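Local coordinates for oxidoreductase (Thermotoga maritima, PDB 1ZH8), which binds NADP and is probably a dehydrogenase acting on CH-OH groups, built like the GFO/IDH/MocA oxidoreductases with an N-terminal Rossmann fold, at residues P286-S290 against Y291-F295. Numbering follows the deposited sequence.
With NAP (NADP nicotinamide-adenine-dinucleotide phosphate), chain D.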
loop_
_atom_site.group_PDB
_atom_site.type_symbol
_atom_site.label_atom_id
_atom_site.label_comp_id
_atom_site.label_asym_id
_atom_site.label_seq_id
_atom_site.Cartn_x
_atom_site.Cartn_y
_atom_site.Cartn_z
ATOM N N PRO A 286 5.845 -27.212 6.302
ATOM C CA PRO A 286 7.049 -27.940 6.735
ATOM C C PRO A 286 8.265 -27.221 6.184
ATOM O O PRO A 286 8.295 -26.849 4.992
ATOM C CB PRO A 286 6.910 -29.316 6.073
ATOM C CG PRO A 286 5.463 -29.431 5.677
ATOM C CD PRO A 286 4.975 -28.030 5.432
ATOM N N GLN A 287 9.245 -27.002 7.056
ATOM C CA GLN A 287 10.412 -26.197 6.718
ATOM C C GLN A 287 11.397 -26.888 5.775
ATOM O O GLN A 287 11.528 -28.108 5.802
ATOM C CB GLN A 287 11.108 -25.699 7.990
ATOM C CG GLN A 287 10.380 -24.512 8.623
ATOM C CD GLN A 287 9.905 -23.482 7.585
ATOM O OE1 GLN A 287 10.696 -22.953 6.783
ATOM N NE2 GLN A 287 8.606 -23.206 7.595
ATOM N N GLU A 288 12.066 -26.094 4.935
ATOM C CA GLU A 288 13.048 -26.612 3.977
ATOM C C GLU A 288 14.176 -25.630 3.722
ATOM O O GLU A 288 14.025 -24.437 3.913
ATOM C CB GLU A 288 12.378 -26.922 2.646
ATOM C CG GLU A 288 11.341 -28.002 2.708
ATOM C CD GLU A 288 11.096 -28.611 1.362
ATOM O OE1 GLU A 288 12.029 -29.254 0.822
ATOM O OE2 GLU A 288 9.970 -28.443 0.850
ATOM N N ASN A 289 15.315 -26.135 3.280
ATOM C CA ASN A 289 16.423 -25.265 2.940
ATOM C C ASN A 289 16.281 -24.951 1.457
ATOM O O ASN A 289 16.397 -25.849 0.628
ATOM C CB ASN A 289 17.769 -25.942 3.268
ATOM C CG ASN A 289 18.968 -25.070 2.912
ATOM O OD1 ASN A 289 19.009 -24.435 1.848
ATOM N ND2 ASN A 289 19.949 -25.035 3.799
ATOM N N SER A 290 16.003 -23.691 1.125
ATOM C CA SER A 290 15.791 -23.292 -0.261
ATOM C C SER A 290 17.073 -23.277 -1.097
ATOM O O SER A 290 17.023 -23.523 -2.305
ATOM C CB SER A 290 15.096 -21.922 -0.337
ATOM O OG SER A 290 15.830 -20.924 0.360
ATOM N N TYR A 291 18.210 -22.981 -0.463
ATOM C CA TYR A 291 19.511 -23.054 -1.134
ATOM C C TYR A 291 19.811 -24.489 -1.532
ATOM O O TYR A 291 20.296 -24.756 -2.629
ATOM C CB TYR A 291 20.620 -22.512 -0.225
ATOM C CG TYR A 291 20.321 -21.120 0.259
ATOM C CD1 TYR A 291 20.529 -20.021 -0.579
ATOM C CD2 TYR A 291 19.778 -20.901 1.535
ATOM C CE1 TYR A 291 20.226 -18.734 -0.157
ATOM C CE2 TYR A 291 19.472 -19.606 1.973
ATOM C CZ TYR A 291 19.703 -18.537 1.115
ATOM O OH TYR A 291 19.438 -17.260 1.520
ATOM N N GLN A 292 19.498 -25.417 -0.641
ATOM C CA GLN A 292 19.694 -26.819 -0.934
ATOM C C GLN A 292 18.790 -27.195 -2.094
ATOM O O GLN A 292 19.208 -27.891 -3.020
ATOM C CB GLN A 292 19.354 -27.649 0.294
ATOM C CG GLN A 292 19.645 -29.108 0.147
ATOM C CD GLN A 292 19.355 -29.860 1.422
ATOM O OE1 GLN A 292 19.713 -29.417 2.522
ATOM N NE2 GLN A 292 18.690 -31.002 1.290
ATOM N N LYS A 293 17.555 -26.709 -2.036
ATOM C CA LYS A 293 16.563 -27.023 -3.036
ATOM C C LYS A 293 16.962 -26.499 -4.417
ATOM O O LYS A 293 16.761 -27.182 -5.429
ATOM C CB LYS A 293 15.193 -26.514 -2.603
ATOM C CG LYS A 293 14.435 -27.531 -1.789
ATOM C CD LYS A 293 12.994 -27.099 -1.633
ATOM C CE LYS A 293 12.100 -27.637 -2.754
ATOM N NZ LYS A 293 10.741 -26.988 -2.746
ATOM N N GLU A 294 17.555 -25.311 -4.458
ATOM C CA GLU A 294 17.983 -24.769 -5.728
ATOM C C GLU A 294 19.194 -25.524 -6.303
ATOM O O GLU A 294 19.316 -25.649 -7.527
ATOM C CB GLU A 294 18.189 -23.239 -5.681
ATOM C CG GLU A 294 19.372 -22.758 -4.877
ATOM C CD GLU A 294 19.460 -21.246 -4.788
ATOM O OE1 GLU A 294 18.726 -20.544 -5.524
ATOM O OE2 GLU A 294 20.274 -20.752 -3.976
ATOM N N PHE A 295 20.070 -26.042 -5.443
ATOM C CA PHE A 295 21.231 -26.802 -5.931
ATOM C C PHE A 295 20.800 -28.156 -6.501
ATOM O O PHE A 295 21.333 -28.624 -7.510
ATOM C CB PHE A 295 22.310 -26.962 -4.857
ATOM C CG PHE A 295 23.298 -25.817 -4.811
ATOM C CD1 PHE A 295 24.284 -25.691 -5.779
ATOM C CD2 PHE A 295 23.249 -24.875 -3.781
ATOM C CE1 PHE A 295 25.201 -24.624 -5.749
ATOM C CE2 PHE A 295 24.155 -23.812 -3.730
ATOM C CZ PHE A 295 25.141 -23.688 -4.724
HETATM P PA NAP D . 30.460 -10.693 0.161
HETATM O O1A NAP D . 30.552 -11.210 1.552
HETATM O O2A NAP D . 31.115 -9.389 -0.027
HETATM O O5B NAP D . 31.017 -11.824 -0.830
HETATM C C5B NAP D . 31.644 -11.465 -2.039
HETATM C C4B NAP D . 32.898 -12.307 -2.181
HETATM O O4B NAP D . 33.449 -12.151 -3.482
HETATM C C3B NAP D . 33.984 -11.883 -1.200
HETATM O O3B NAP D . 34.628 -13.068 -0.832
HETATM C C2B NAP D . 34.875 -11.030 -2.086
HETATM O O2B NAP D . 36.212 -10.674 -1.752
HETATM C C1B NAP D . 34.829 -11.843 -3.362
HETATM N N9A NAP D . 35.299 -11.061 -4.501
HETATM C C8A NAP D . 35.181 -9.704 -4.708
HETATM N N7A NAP D . 35.742 -9.411 -5.902
HETATM C C5A NAP D . 36.217 -10.561 -6.449
HETATM C C6A NAP D . 36.879 -10.849 -7.636
HETATM N N6A NAP D . 37.183 -9.886 -8.490
HETATM N N1A NAP D . 37.225 -12.141 -7.934
HETATM C C2A NAP D . 36.933 -13.147 -7.045
HETATM N N3A NAP D . 36.288 -12.871 -5.867
HETATM C C4A NAP D . 35.936 -11.602 -5.578
HETATM O O3 NAP D . 28.918 -10.531 -0.225
HETATM P PN NAP D . 27.838 -11.720 -0.155
HETATM O O1N NAP D . 28.428 -13.084 0.026
HETATM O O2N NAP D . 26.854 -11.145 0.751
HETATM O O5D NAP D . 27.166 -11.727 -1.620
HETATM C C5D NAP D . 27.726 -12.371 -2.750
HETATM C C4D NAP D . 26.602 -12.730 -3.719
HETATM O O4D NAP D . 25.651 -13.539 -3.037
HETATM C C3D NAP D . 25.856 -11.477 -4.190
HETATM O O3D NAP D . 25.544 -11.566 -5.560
HETATM C C2D NAP D . 24.578 -11.460 -3.387
HETATM O O2D NAP D . 23.506 -10.853 -4.078
HETATM C C1D NAP D . 24.361 -12.944 -3.127
HETATM N N1N NAP D . 23.587 -13.150 -1.906
HETATM C C2N NAP D . 22.409 -13.833 -2.000
HETATM C C3N NAP D . 21.619 -14.053 -0.867
HETATM C C7N NAP D . 20.440 -14.992 -0.927
HETATM O O7N NAP D . 19.683 -15.126 0.253
HETATM N N7N NAP D . 20.132 -15.673 -2.048
HETATM C C4N NAP D . 22.056 -13.569 0.373
HETATM C C5N NAP D . 23.274 -12.882 0.465
HETATM C C6N NAP D . 24.035 -12.676 -0.690
HETATM P P2B NAP D . 37.266 -11.266 -0.689
HETATM O O1X NAP D . 38.025 -12.446 -1.258
HETATM O O2X NAP D . 36.574 -11.720 0.576
HETATM O O3X NAP D . 38.203 -10.108 -0.420
#
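Asn-289 O accepts from Lys-293 N at 3.0 Å and Ser-290 O from Glu-294 N at 2.8 Å, the i to i+4 bonds that start the first turn of helix 290-303. Asn-289 is the N-cap: with CG anti to its own backbone N (chi1 179°), its amide folds back over the turn, and OD1 accepts a hydrogen bond from Gln-292 N at 2.7 Å, the donor lying well above the carbonyl plane. Its CB packs against Gln-292 CB, the two side chains crossing at about a right angle. One residue earlier, Glu-288 lays OE1 against Lys-293 CD at 3.4 Å; the salt bridge from OE2 to Lys-293 NZ is long, 4.0 Å. Ser-290 OG stands over the rim of one face of the Tyr-291 ring and is hydrogen-bonded to Asn-141. The ring points its hydroxyl at the nicotinamide carboxamide of NADP, where OH donates to O7N at a very short 2.5 Å, with C7N near the ring plane. A phenylalanine here would probably leave O7N without this donor and the carboxamide less firmly fixed. The capped turn thus joins the loop after strand 281-284 of the large mixed sheet to a helix on the Rossmann domain, where Tyr-291 and Gln-292 rest on helix 28-39 and Glu-294 on strand 136-139.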